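Local coordinates for heat shock protein, putative (Plasmodium falciparum, PDB 1Y6Z) that is the middle domain of a putative Hsp90-family heat shock protein, a family generally thought to use ATP to help other proteins fold, at residues B[25-30]-B[96-101]; B[73-76]-B[81-84]. All coordinates share one frame; numbering follows the deposited sequence.

Contact 1: B[25-30]-B[96-101]; sequences NTFKAY and FLRGIV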
ATOM      1  N   ASN B  25     -12.298  28.408  -2.316  1.00 31.17           N
ATOM      2  CA  ASN B  25     -12.909  29.320  -1.366  1.00 31.28           C
ATOM      3  C   ASN B  25     -12.276  29.262   0.006  1.00 31.36           C
ATOM      4  O   ASN B  25     -12.028  30.300   0.628  1.00 31.29           O
ATOM      5  CB  ASN B  25     -14.416  29.082  -1.315  1.00 31.51           C
ATOM      6  CG  ASN B  25     -15.095  29.424  -2.637  1.00 36.17           C
ATOM      7  OD1 ASN B  25     -14.594  30.251  -3.446  1.00 38.37           O
ATOM      8  ND2 ASN B  25     -16.247  28.788  -2.878  1.00 39.30           N
ATOM      9  N   THR B  26     -11.995  28.048   0.472  1.00 29.99           N
ATOM     10  CA  THR B  26     -11.460  27.840   1.769  1.00 30.23           C
ATOM     11  C   THR B  26      -9.993  28.236   1.961  1.00 30.04           C
ATOM     12  O   THR B  26      -9.650  28.853   2.969  1.00 30.78           O
ATOM     13  CB  THR B  26     -11.636  26.380   2.219  1.00 30.89           C
ATOM     14  OG1 THR B  26     -13.025  26.044   2.147  1.00 33.14           O
ATOM     15  CG2 THR B  26     -11.180  26.238   3.654  1.00 32.02           C
ATOM     16  N   PHE B  27      -9.144  27.861   1.017  1.00 30.53           N
ATOM     17  CA  PHE B  27      -7.708  28.076   1.133  1.00 30.45           C
ATOM     18  C   PHE B  27      -7.290  29.267   0.316  1.00 31.95           C
ATOM     19  O   PHE B  27      -6.088  29.549   0.203  1.00 33.19           O
ATOM     20  CB  PHE B  27      -6.958  26.805   0.709  1.00 29.10           C
ATOM     21  CG  PHE B  27      -7.288  25.636   1.579  1.00 28.75           C
ATOM     22  CD1 PHE B  27      -8.220  24.687   1.161  1.00 26.10           C
ATOM     23  CD2 PHE B  27      -6.709  25.516   2.855  1.00 27.12           C
ATOM     24  CE1 PHE B  27      -8.585  23.598   2.000  1.00 27.15           C
ATOM     25  CE2 PHE B  27      -7.045  24.417   3.702  1.00 27.46           C
ATOM     26  CZ  PHE B  27      -7.985  23.463   3.267  1.00 26.17           C
ATOM     27  N   LYS B  28      -8.280  29.939  -0.288  1.00 32.07           N
ATOM     28  CA  LYS B  28      -8.025  31.191  -0.997  1.00 33.92           C
ATOM     29  C   LYS B  28      -6.902  30.965  -1.997  1.00 33.53           C
ATOM     30  O   LYS B  28      -5.911  31.701  -2.050  1.00 35.45           O
ATOM     31  CB  LYS B  28      -7.699  32.272   0.028  1.00 34.08           C
ATOM     32  CG  LYS B  28      -8.894  32.551   0.949  1.00 35.38           C
ATOM     33  CD  LYS B  28      -8.509  33.263   2.228  1.00 40.77           C
ATOM     34  CE  LYS B  28      -9.733  33.598   3.084  1.00 41.30           C
ATOM     35  NZ  LYS B  28     -10.139  32.465   3.972  1.00 48.44           N
ATOM     36  N   ALA B  29      -7.074  29.909  -2.784  1.00 32.74           N
ATOM     37  CA  ALA B  29      -6.105  29.447  -3.737  1.00 32.60           C
ATOM     38  C   ALA B  29      -6.735  29.676  -5.087  1.00 33.05           C
ATOM     39  O   ALA B  29      -7.945  29.742  -5.220  1.00 33.31           O
ATOM     40  CB  ALA B  29      -5.837  27.936  -3.514  1.00 33.04           C
ATOM     41  N   TYR B  30      -5.910  29.861  -6.093  1.00 33.45           N
ATOM     42  CA  TYR B  30      -6.438  30.203  -7.417  1.00 35.03           C
ATOM     43  C   TYR B  30      -6.471  28.982  -8.345  1.00 35.13           C
ATOM     44  O   TYR B  30      -7.505  28.693  -8.997  1.00 35.49           O
ATOM     45  CB  TYR B  30      -5.625  31.372  -7.989  1.00 35.78           C
ATOM     46  CG  TYR B  30      -5.930  32.630  -7.230  1.00 35.53           C
ATOM     47  CD1 TYR B  30      -5.101  33.063  -6.171  1.00 36.15           C
ATOM     48  CD2 TYR B  30      -7.104  33.347  -7.502  1.00 36.32           C
ATOM     49  CE1 TYR B  30      -5.418  34.208  -5.433  1.00 37.11           C
ATOM     50  CE2 TYR B  30      -7.425  34.472  -6.788  1.00 39.31           C
ATOM     51  CZ  TYR B  30      -6.578  34.908  -5.764  1.00 38.69           C
ATOM     52  OH  TYR B  30      -6.910  36.055  -5.092  1.00 40.27           O
ATOM     53  N   PHE B  96       2.901  20.368   2.425  1.00 19.72           N
ATOM     54  CA  PHE B  96       2.307  20.951   1.175  1.00 19.30           C
ATOM     55  C   PHE B  96       0.833  20.590   1.026  1.00 20.09           C
ATOM     56  O   PHE B  96       0.143  21.216   0.251  1.00 20.69           O
ATOM     57  CB  PHE B  96       3.081  20.562  -0.088  1.00 18.91           C
ATOM     58  CG  PHE B  96       3.035  19.076  -0.398  1.00 18.91           C
ATOM     59  CD1 PHE B  96       3.997  18.218   0.095  1.00 19.15           C
ATOM     60  CD2 PHE B  96       1.980  18.544  -1.165  1.00 21.61           C
ATOM     61  CE1 PHE B  96       3.995  16.837  -0.196  1.00 19.16           C
ATOM     62  CE2 PHE B  96       1.931  17.127  -1.422  1.00 22.54           C
ATOM     63  CZ  PHE B  96       2.942  16.305  -0.957  1.00 22.74           C
ATOM     64  N   LEU B  97       0.318  19.592   1.759  1.00 18.18           N
ATOM     65  CA  LEU B  97      -1.088  19.249   1.648  1.00 19.48           C
ATOM     66  C   LEU B  97      -1.969  20.399   2.220  1.00 19.24           C
ATOM     67  O   LEU B  97      -1.587  21.056   3.179  1.00 20.32           O
ATOM     68  CB  LEU B  97      -1.379  18.002   2.556  1.00 18.99           C
ATOM     69  CG  LEU B  97      -0.854  16.628   2.196  1.00 24.76           C
ATOM     70  CD1 LEU B  97      -1.441  15.679   3.306  1.00 23.70           C
ATOM     71  CD2 LEU B  97      -1.426  16.203   0.907  1.00 25.12           C
ATOM     72  N   ARG B  98      -3.135  20.607   1.636  1.00 20.62           N
ATOM     73  CA  ARG B  98      -4.128  21.513   2.184  1.00 22.30           C
ATOM     74  C   ARG B  98      -5.380  20.663   2.389  1.00 22.96           C
ATOM     75  O   ARG B  98      -5.705  19.804   1.565  1.00 23.98           O
ATOM     76  CB  ARG B  98      -4.389  22.686   1.230  1.00 23.82           C
ATOM     77  CG  ARG B  98      -3.173  23.576   1.000  1.00 25.18           C
ATOM     78  CD  ARG B  98      -2.881  24.292   2.279  1.00 28.33           C
ATOM     79  NE  ARG B  98      -1.740  25.221   2.294  1.00 30.47           N
ATOM     80  CZ  ARG B  98      -0.525  24.912   2.738  1.00 32.03           C
ATOM     81  NH1 ARG B  98      -0.236  23.677   3.089  1.00 28.22           N
ATOM     82  NH2 ARG B  98       0.434  25.834   2.759  1.00 35.29           N
ATOM     83  N   GLY B  99      -6.125  20.888   3.463  1.00 22.74           N
ATOM     84  CA  GLY B  99      -7.259  20.016   3.717  1.00 23.40           C
ATOM     85  C   GLY B  99      -7.976  20.346   5.023  1.00 23.68           C
ATOM     86  O   GLY B  99      -7.637  21.320   5.711  1.00 23.12           O
ATOM     87  N   ILE B 100      -8.978  19.531   5.326  1.00 23.46           N
ATOM     88  CA  ILE B 100      -9.744  19.729   6.518  1.00 25.58           C
ATOM     89  C   ILE B 100      -9.824  18.413   7.262  1.00 26.53           C
ATOM     90  O   ILE B 100      -9.829  17.337   6.660  1.00 25.94           O
ATOM     91  CB  ILE B 100     -11.166  20.371   6.233  1.00 25.79           C
ATOM     92  CG1 ILE B 100     -12.158  19.346   5.695  1.00 28.99           C
ATOM     93  CG2 ILE B 100     -11.068  21.660   5.267  1.00 26.08           C
ATOM     94  CD1 ILE B 100     -12.927  18.539   6.810  1.00 32.09           C
ATOM     95  N   VAL B 101      -9.922  18.502   8.580  1.00 29.06           N
ATOM     96  CA  VAL B 101     -10.332  17.354   9.393  1.00 31.54           C
ATOM     97  C   VAL B 101     -11.481  17.835  10.297  1.00 33.61           C
ATOM     98  O   VAL B 101     -11.343  18.871  10.958  1.00 33.73           O
ATOM     99  CB  VAL B 101      -9.188  16.872  10.308  1.00 33.00           C
ATOM    100  CG1 VAL B 101      -9.693  15.680  11.200  1.00 33.81           C
ATOM    101  CG2 VAL B 101      -7.971  16.467   9.514  1.00 32.54           C
TER
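The ring of F27 meets strand 98-101 with one face and its far end. Over the centre of that face sits the CB of R98, 3.9 Å from the ring centroid and 8° off the ring normal, a CH-pi contact; the CG2 of T26, from the ring's own helix, covers the opposite face at its centre. At the edge, in the ring plane, comes the carbonyl oxygen of G99, with F27 CZ 3.3 Å from G99 O. An oblique approach is made by the G99 nitrogen, 3.2 Å from F27 CZ. Beyond it F27 CZ reaches I100 CG2 at 4.1 Å. The end of the ring thus meets the backbone of G99 through both N and O. The guanidinium of R98 turns away from the ring because its chain bends at chi2 (-68°); R98 NH1 bonds to L97 O at 3.0 Å, from above the carbonyl plane, and NH2 forms a salt bridge with E60. The contact lays the C-terminal end of helix 16-27 on strand 98-103. In the mixed sheet this strand runs between 47-53 and 73-77, and Y23 and F22 of the same helix extend the packing onto R98 and I100.

Contact 2: B[73-76]-B[81-84]; sequences IRLY and FIND
R74 and F81 form the tight part of this contact. The guanidinium lies flat on the F81 ring, planes 12° apart and centres 3.8 Å apart, a stack that is also a cation-pi pair; R74 NH2 comes 3.2 Å from F81 CD1. The bend of the arginine chain at chi3 (63°) brings the group over the ring, and a bond from R74 NE to Y76 OH, 2.9 Å long, steadies it from its own strand. D84 flanks the arginine chain, its CB against R74 CG, while its carboxylate is engaged in a salt bridge with R71. Y76 adds an oblique contact, its CE2 3.6 Å from F81 CB, with the ring planes at 57°. Between the backbones, L75 N gives a hydrogen bond to N83 O (2.9 Å), and I82 N gives one to L75 O (2.8 Å). The L75-I82 part is looser, a single apolar contact: the two side chains lie side by side and point the same way, and L75 CD2 lies 3.8 Å from I82 CB. F81 and I82 both lie at the exposed margin of the hairpin. This is a two-stranded antiparallel beta hairpin, with Y76 and F81 as a non-hydrogen-bonded pair; its second strand, 80-83, is the outermost strand within this chain at one side of the mixed sheet.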
ATOM      1  N   ILE B  73      -3.560  22.362   7.060  1.00 32.01           N
ATOM      2  CA  ILE B  73      -4.729  21.599   7.432  1.00 28.71           C
ATOM      3  C   ILE B  73      -5.553  22.276   8.543  1.00 28.86           C
ATOM      4  O   ILE B  73      -5.045  22.608   9.627  1.00 26.39           O
ATOM      5  CB  ILE B  73      -4.354  20.163   7.786  1.00 28.68           C
ATOM      6  CG1 ILE B  73      -3.622  19.509   6.574  1.00 28.09           C
ATOM      7  CG2 ILE B  73      -5.556  19.390   8.161  1.00 27.83           C
ATOM      8  CD1 ILE B  73      -3.373  18.035   6.789  1.00 32.91           C
ATOM      9  N   ARG B  74      -6.812  22.500   8.230  1.00 28.11           N
ATOM     10  CA  ARG B  74      -7.763  23.183   9.131  1.00 29.36           C
ATOM     11  C   ARG B  74      -8.508  22.131   9.969  1.00 30.37           C
ATOM     12  O   ARG B  74      -9.146  21.226   9.416  1.00 30.29           O
ATOM     13  CB  ARG B  74      -8.776  23.949   8.300  1.00 28.26           C
ATOM     14  CG  ARG B  74      -8.173  25.088   7.478  1.00 28.62           C
ATOM     15  CD  ARG B  74      -9.229  25.587   6.565  1.00 31.56           C
ATOM     16  NE  ARG B  74     -10.352  26.136   7.325  1.00 36.02           N
ATOM     17  CZ  ARG B  74     -10.426  27.419   7.695  1.00 42.06           C
ATOM     18  NH1 ARG B  74      -9.452  28.262   7.385  1.00 38.22           N
ATOM     19  NH2 ARG B  74     -11.476  27.866   8.368  1.00 44.32           N
ATOM     20  N   LEU B  75      -8.394  22.249  11.289  1.00 31.12           N
ATOM     21  CA  LEU B  75      -9.113  21.416  12.189  1.00 32.52           C
ATOM     22  C   LEU B  75     -10.494  22.021  12.569  1.00 33.69           C
ATOM     23  O   LEU B  75     -10.609  23.201  12.946  1.00 33.25           O
ATOM     24  CB  LEU B  75      -8.316  21.158  13.458  1.00 32.83           C
ATOM     25  CG  LEU B  75      -9.194  20.505  14.548  1.00 34.94           C
ATOM     26  CD1 LEU B  75      -9.335  18.996  14.392  1.00 39.11           C
ATOM     27  CD2 LEU B  75      -8.693  20.854  15.959  1.00 38.09           C
ATOM     28  N   TYR B  76     -11.513  21.177  12.496  1.00 35.05           N
ATOM     29  CA  TYR B  76     -12.852  21.501  12.943  1.00 37.23           C
ATOM     30  C   TYR B  76     -13.132  20.461  14.041  1.00 39.73           C
ATOM     31  O   TYR B  76     -12.635  19.317  13.988  1.00 40.82           O
ATOM     32  CB  TYR B  76     -13.863  21.401  11.788  1.00 36.61           C
ATOM     33  CG  TYR B  76     -13.685  22.421  10.654  1.00 36.22           C
ATOM     34  CD1 TYR B  76     -12.729  22.209   9.672  1.00 31.89           C
ATOM     35  CD2 TYR B  76     -14.454  23.611  10.589  1.00 34.28           C
ATOM     36  CE1 TYR B  76     -12.532  23.072   8.667  1.00 33.96           C
ATOM     37  CE2 TYR B  76     -14.259  24.531   9.542  1.00 34.75           C
ATOM     38  CZ  TYR B  76     -13.285  24.227   8.577  1.00 35.92           C
ATOM     39  OH  TYR B  76     -13.011  25.043   7.507  1.00 35.89           O
ATOM     40  N   PHE B  81     -14.775  25.556  13.326  1.00 41.16           N
ATOM     41  CA  PHE B  81     -13.384  25.804  13.045  1.00 41.64           C
ATOM     42  C   PHE B  81     -12.606  26.125  14.317  1.00 42.50           C
ATOM     43  O   PHE B  81     -13.007  27.006  15.103  1.00 42.22           O
ATOM     44  CB  PHE B  81     -13.241  26.940  12.045  1.00 41.35           C
ATOM     45  CG  PHE B  81     -11.808  27.286  11.732  1.00 43.18           C
ATOM     46  CD1 PHE B  81     -10.948  26.323  11.164  1.00 41.02           C
ATOM     47  CD2 PHE B  81     -11.306  28.575  12.010  1.00 40.39           C
ATOM     48  CE1 PHE B  81      -9.626  26.637  10.884  1.00 38.90           C
ATOM     49  CE2 PHE B  81     -10.001  28.895  11.715  1.00 42.44           C
ATOM     50  CZ  PHE B  81      -9.145  27.933  11.149  1.00 40.90           C
ATOM     51  N   ILE B  82     -11.511  25.392  14.521  1.00 42.14           N
ATOM     52  CA  ILE B  82     -10.628  25.594  15.663  1.00 42.92           C
ATOM     53  C   ILE B  82      -9.398  26.425  15.304  1.00 43.56           C
ATOM     54  O   ILE B  82      -9.190  27.520  15.843  1.00 42.47           O
ATOM     55  CB  ILE B  82     -10.221  24.269  16.308  1.00 42.85           C
ATOM     56  CG1 ILE B  82     -11.466  23.437  16.651  1.00 43.55           C
ATOM     57  CG2 ILE B  82      -9.336  24.510  17.544  1.00 45.37           C
ATOM     58  CD1 ILE B  82     -11.424  22.835  17.994  1.00 47.26           C
ATOM     59  N   ASN B  83      -8.569  25.883  14.408  1.00 43.63           N
ATOM     60  CA  ASN B  83      -7.439  26.605  13.859  1.00 44.21           C
ATOM     61  C   ASN B  83      -6.874  25.817  12.680  1.00 44.03           C
ATOM     62  O   ASN B  83      -7.251  24.644  12.491  1.00 43.18           O
ATOM     63  CB  ASN B  83      -6.336  26.878  14.917  1.00 45.09           C
ATOM     64  CG  ASN B  83      -5.683  25.604  15.443  1.00 47.48           C
ATOM     65  OD1 ASN B  83      -5.227  24.743  14.666  1.00 48.98           O
ATOM     66  ND2 ASN B  83      -5.616  25.485  16.767  1.00 49.55           N
ATOM     67  N   ASP B  84      -5.982  26.479  11.916  1.00 43.71           N
ATOM     68  CA  ASP B  84      -5.349  25.907  10.730  1.00 42.92           C
ATOM     69  C   ASP B  84      -3.886  25.434  10.920  1.00 42.71           C
ATOM     70  O   ASP B  84      -3.037  25.568  10.027  1.00 42.31           O
ATOM     71  CB  ASP B  84      -5.519  26.850   9.533  1.00 43.38           C
ATOM     72  CG  ASP B  84      -4.825  28.206   9.722  1.00 45.09           C
ATOM     73  OD1 ASP B  84      -4.055  28.424  10.711  1.00 39.20           O
ATOM     74  OD2 ASP B  84      -5.041  29.058   8.817  1.00 49.16           O
TER

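In the fold
Contacts 1 and 2 meet on one mixed sheet, contact 1 packing a helix on it and contact 2 forming the hairpin at its margin. Their centres lie 11 Å apart, and strand 98-103 of contact 1 and strand 73-77 of contact 2 are parallel neighbours in the sheet. Two probable backbone hydrogen bonds join the contacts directly: V101 O to Y76 N at 2.8 Å, and G99 O to R74 N at 2.9 Å. The helix takes part as well, for T26 CG2 packs 3.6 Å from R74 CD, so R74 is touched by the helix of contact 1 and by F81 of contact 2. Along the chain, the hairpin of contact 2 falls between the two segments of contact 1.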